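Local coordinates for glycolipid-binding domain-containing protein (Pseudomonas aeruginosa, PDB 2H1T) that is of unknown function but may bind glycolipids and take part in their metabolism, at the interface of chains A and B. Sequence-based numbering; all coordinates share one arbitrary frame. Chains: chain A/B, Hypothetical protein.

Contact 1: the interface of chains A and B. Residues chain A 38, 40, 43; chain B 14, 16-18.
A:Pro38 and A:Glu40 close on the six-membered rim of the B:Trp14 indole, one from each side of its plane. The pyrrolidine ring arrives through its outer carbons, CD lying 3.7 Å from CH2 of B:Trp14 and CG slightly farther away, so that it meets the CZ3-CH2 edge from above and beyond it, without covering the ring. On the other side, the A:Glu40 side chain crosses the indole at about a right angle and touches with its aliphatic part, CG of A:Glu40 being 3.8 Å from CZ3 of B:Trp14. Its carboxylate follows on the same side, turned 46° from the ring plane, with OE2 of A:Glu40 4.1 Å from CH2 of B:Trp14. This is packing of a carboxylate against an aromatic rim, without a hydrogen bond between the two groups.

Strand 16-18 of chain B continues the contact along the chain A loop. The hydroxyl OG of B:Ser16 rests against the start of A:Glu40, 3.7 Å from its CA, and reaches it because it is turned away from its own backbone N, beside the carbonyl carbon (chi1 -170°). B:Ser18 instead offers its methylene: CB sits 3.6 Å from CB of A:Pro38. The backbone oxygen O of A:Gly43 comes in beside it, 3.2 Å from CA of B:Ser18, while B:Pro17 contributes little beyond its carbonyl oxygen, 3.6 Å from CA of A:Gly43.

Behind this shell, the chain A partners come from the end of a strand and the loop after it. A:Pro38 ends strand 30-38, and A:Glu40 and A:Gly43 belong to the loop that leads into strand 45-54. A chi1 of -60° places CG of A:Glu40 beside its backbone N, and the extended chain then passes below the CZ3-CH2 edge, with CG and the carboxylate both on the side opposite A:Pro38. The patch, one of a two-fold related pair, fits a short strand of one subunit to a loop of the other and probably helps hold a dimer together.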
# COMPACT_ATOMS: atom_id res chain seq x y z
N PRO A 38 -0.34 1.71 -6.53
CA PRO A 38 -0.85 3.07 -6.55
C PRO A 38 -2.03 3.19 -7.49
O PRO A 38 -2.02 2.56 -8.56
CB PRO A 38 0.33 3.86 -7.09
CG PRO A 38 1.02 2.89 -8.02
CD PRO A 38 0.83 1.55 -7.42
N GLU A 40 -3.62 5.08 -10.19
CA GLU A 40 -2.92 5.78 -11.25
C GLU A 40 -3.56 7.15 -11.58
O GLU A 40 -2.98 7.93 -12.34
CB GLU A 40 -2.84 4.88 -12.49
CG GLU A 40 -2.07 3.55 -12.25
CD GLU A 40 -2.50 2.40 -13.20
OE1 GLU A 40 -2.30 2.57 -14.42
OE2 GLU A 40 -3.02 1.34 -12.70
N GLY A 43 -3.03 9.04 -7.30
CA GLY A 43 -1.69 8.95 -6.70
C GLY A 43 -1.63 8.35 -5.30
O GLY A 43 -0.59 8.39 -4.66
N TRP B 14 6.23 -0.99 -14.49
CA TRP B 14 5.57 0.26 -14.77
C TRP B 14 5.70 1.18 -13.56
O TRP B 14 5.94 0.71 -12.44
CB TRP B 14 4.09 0.01 -15.13
CG TRP B 14 3.27 -0.68 -14.01
CD1 TRP B 14 3.23 -2.00 -13.74
CD2 TRP B 14 2.37 -0.05 -13.06
NE1 TRP B 14 2.39 -2.25 -12.67
CE2 TRP B 14 1.85 -1.07 -12.24
CE3 TRP B 14 1.99 1.28 -12.81
CZ2 TRP B 14 0.94 -0.82 -11.21
CZ3 TRP B 14 1.06 1.52 -11.79
CH2 TRP B 14 0.57 0.47 -10.99
N SER B 16 4.13 4.95 -11.73
CA SER B 16 3.15 6.01 -11.68
C SER B 16 3.46 6.78 -10.39
O SER B 16 3.85 6.15 -9.39
CB SER B 16 1.76 5.38 -11.67
OG SER B 16 0.74 6.32 -11.83
N PRO B 17 3.34 8.12 -10.40
CA PRO B 17 3.60 8.94 -9.22
C PRO B 17 2.67 8.61 -8.05
O PRO B 17 1.47 8.46 -8.24
CB PRO B 17 3.30 10.37 -9.68
CG PRO B 17 2.95 10.31 -11.08
CD PRO B 17 2.89 8.92 -11.55
N SER B 18 3.21 8.48 -6.86
CA SER B 18 2.37 8.15 -5.74
C SER B 18 2.85 8.75 -4.42
O SER B 18 3.89 9.34 -4.35
CB SER B 18 2.13 6.62 -5.65
OG SER B 18 3.21 5.90 -5.06

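Contact 2: the interface of chains A and B. Residues chain A 19-20, 38, 40, 106-107, 184-185; chain B 14.
The indole of B:Trp14 is held between unlike groups on its two faces. A:Ser19 OG stands 3.3 Å above one face, offset toward the rim, while the CZ2-CH2 edge of A:Trp106 points at the opposite face, its CZ2 over the centre and 3.9 Å from CE2 of B:Trp14. At the edge, the backbone oxygen O of A:Leu184 lies in the ring plane, 3.4 Å from CD1 of B:Trp14. The NE1 edge of B:Trp14 points toward the face of the A:Phe185 phenyl, the planes 76° apart.

The hydroxyl over the face also donates a short hydrogen bond, A:Ser19 OG to the backbone O of B:Trp14, modelled at 2.5 Å; the donor is tilted 33° from the carbonyl plane. A chi1 of -154° sets OG where it can lie over the ring and bond to the carbonyl oxygen. NE1 of B:Trp14 makes a weak bond to A:Ser20 OG.

In the second shell, NE1 of A:Trp106 donates a nearly straight bond of 2.8 Å to the syn lone pair of OE2 of A:Glu40, tying two pocket walls together. A:Pro107, after a cis peptide bond, folds its CB back over the face of A:Trp106 and also reaches CZ2 of B:Trp14.

The pocket gathers the loop after strand 16-18, the end of strand 102-106 and the start of the C-terminal strand 185-187 around a loop residue that follows strand 6-12 of the other chain.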
# COMPACT_ATOMS: atom_id res chain seq x y z
N SER A 19 4.90 1.46 -8.04
CA SER A 19 4.33 0.35 -8.82
C SER A 19 3.65 -0.66 -7.90
O SER A 19 3.46 -0.42 -6.67
CB SER A 19 5.45 -0.32 -9.66
OG SER A 19 4.98 -0.98 -10.86
N SER A 20 3.36 -1.81 -8.47
CA SER A 20 2.71 -2.87 -7.77
C SER A 20 3.68 -3.85 -7.13
O SER A 20 4.81 -4.06 -7.56
CB SER A 20 1.80 -3.64 -8.72
OG SER A 20 2.47 -4.00 -9.89
N PRO A 38 -0.34 1.71 -6.53
CA PRO A 38 -0.85 3.07 -6.55
C PRO A 38 -2.03 3.19 -7.49
O PRO A 38 -2.02 2.56 -8.56
CB PRO A 38 0.33 3.86 -7.09
CG PRO A 38 1.02 2.89 -8.02
CD PRO A 38 0.83 1.55 -7.42
N GLU A 40 -3.62 5.08 -10.19
CA GLU A 40 -2.92 5.78 -11.25
C GLU A 40 -3.56 7.15 -11.58
O GLU A 40 -2.98 7.93 -12.34
CB GLU A 40 -2.84 4.88 -12.49
CG GLU A 40 -2.07 3.55 -12.25
CD GLU A 40 -2.50 2.40 -13.20
OE1 GLU A 40 -2.30 2.57 -14.42
OE2 GLU A 40 -3.02 1.34 -12.70
N TRP A 106 -6.12 -6.51 -13.56
CA TRP A 106 -5.01 -5.52 -13.61
C TRP A 106 -4.90 -4.94 -12.21
O TRP A 106 -5.92 -4.60 -11.60
CB TRP A 106 -5.28 -4.37 -14.62
CG TRP A 106 -4.33 -3.22 -14.43
CD1 TRP A 106 -4.53 -2.06 -13.69
CD2 TRP A 106 -2.99 -3.13 -14.95
NE1 TRP A 106 -3.37 -1.28 -13.71
CE2 TRP A 106 -2.43 -1.91 -14.48
CE3 TRP A 106 -2.20 -3.98 -15.72
CZ2 TRP A 106 -1.12 -1.52 -14.79
CZ3 TRP A 106 -0.90 -3.58 -16.04
CH2 TRP A 106 -0.38 -2.36 -15.57
N PRO A 107 -3.68 -4.76 -11.70
CA PRO A 107 -2.39 -5.13 -12.27
C PRO A 107 -1.86 -6.46 -11.74
O PRO A 107 -1.22 -6.50 -10.69
CB PRO A 107 -1.50 -3.98 -11.80
CG PRO A 107 -2.06 -3.56 -10.52
CD PRO A 107 -3.51 -3.90 -10.50
N LEU A 184 6.51 -4.71 -17.84
CA LEU A 184 5.39 -4.51 -16.94
C LEU A 184 5.54 -5.22 -15.58
O LEU A 184 5.22 -4.61 -14.57
CB LEU A 184 4.07 -4.97 -17.57
CG LEU A 184 3.53 -4.04 -18.65
CD1 LEU A 184 2.20 -4.58 -19.05
CD2 LEU A 184 3.39 -2.66 -18.15
N PHE A 185 5.94 -6.49 -15.57
CA PHE A 185 6.09 -7.22 -14.31
C PHE A 185 7.29 -8.11 -14.34
O PHE A 185 7.63 -8.68 -15.42
CB PHE A 185 4.88 -8.10 -14.05
CG PHE A 185 3.60 -7.34 -13.98
CD1 PHE A 185 3.23 -6.66 -12.82
CD2 PHE A 185 2.74 -7.31 -15.06
CE1 PHE A 185 2.02 -5.95 -12.75
CE2 PHE A 185 1.51 -6.58 -15.00
CZ PHE A 185 1.17 -5.89 -13.84
N TRP B 14 6.23 -0.99 -14.49
CA TRP B 14 5.57 0.26 -14.77
C TRP B 14 5.70 1.18 -13.56
O TRP B 14 5.94 0.71 -12.44
CB TRP B 14 4.09 0.01 -15.13
CG TRP B 14 3.27 -0.68 -14.01
CD1 TRP B 14 3.23 -2.00 -13.74
CD2 TRP B 14 2.37 -0.05 -13.06
NE1 TRP B 14 2.39 -2.25 -12.67
CE2 TRP B 14 1.85 -1.07 -12.24
CE3 TRP B 14 1.99 1.28 -12.81
CZ2 TRP B 14 0.94 -0.82 -11.21
CZ3 TRP B 14 1.06 1.52 -11.79
CH2 TRP B 14 0.57 0.47 -10.99

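Contacts 1 and 2 lie side by side in the same subunit interface, the centres of their C-alpha atoms about 8 Å apart, and share A:Pro38, A:Glu40 and B:Trp14. Contact 2 takes in the inserted indole as a whole, whereas contact 1 extends from its rim along strand 16-18 of chain B. Together they fasten consecutive parts of one N-terminal stretch of chain B to chain A. The two-fold symmetry repeats both contacts with the chains exchanged, giving a reciprocal exchange of tryptophans that would suit a stable dimer, although the structure alone does not show that the dimer forms in the cell.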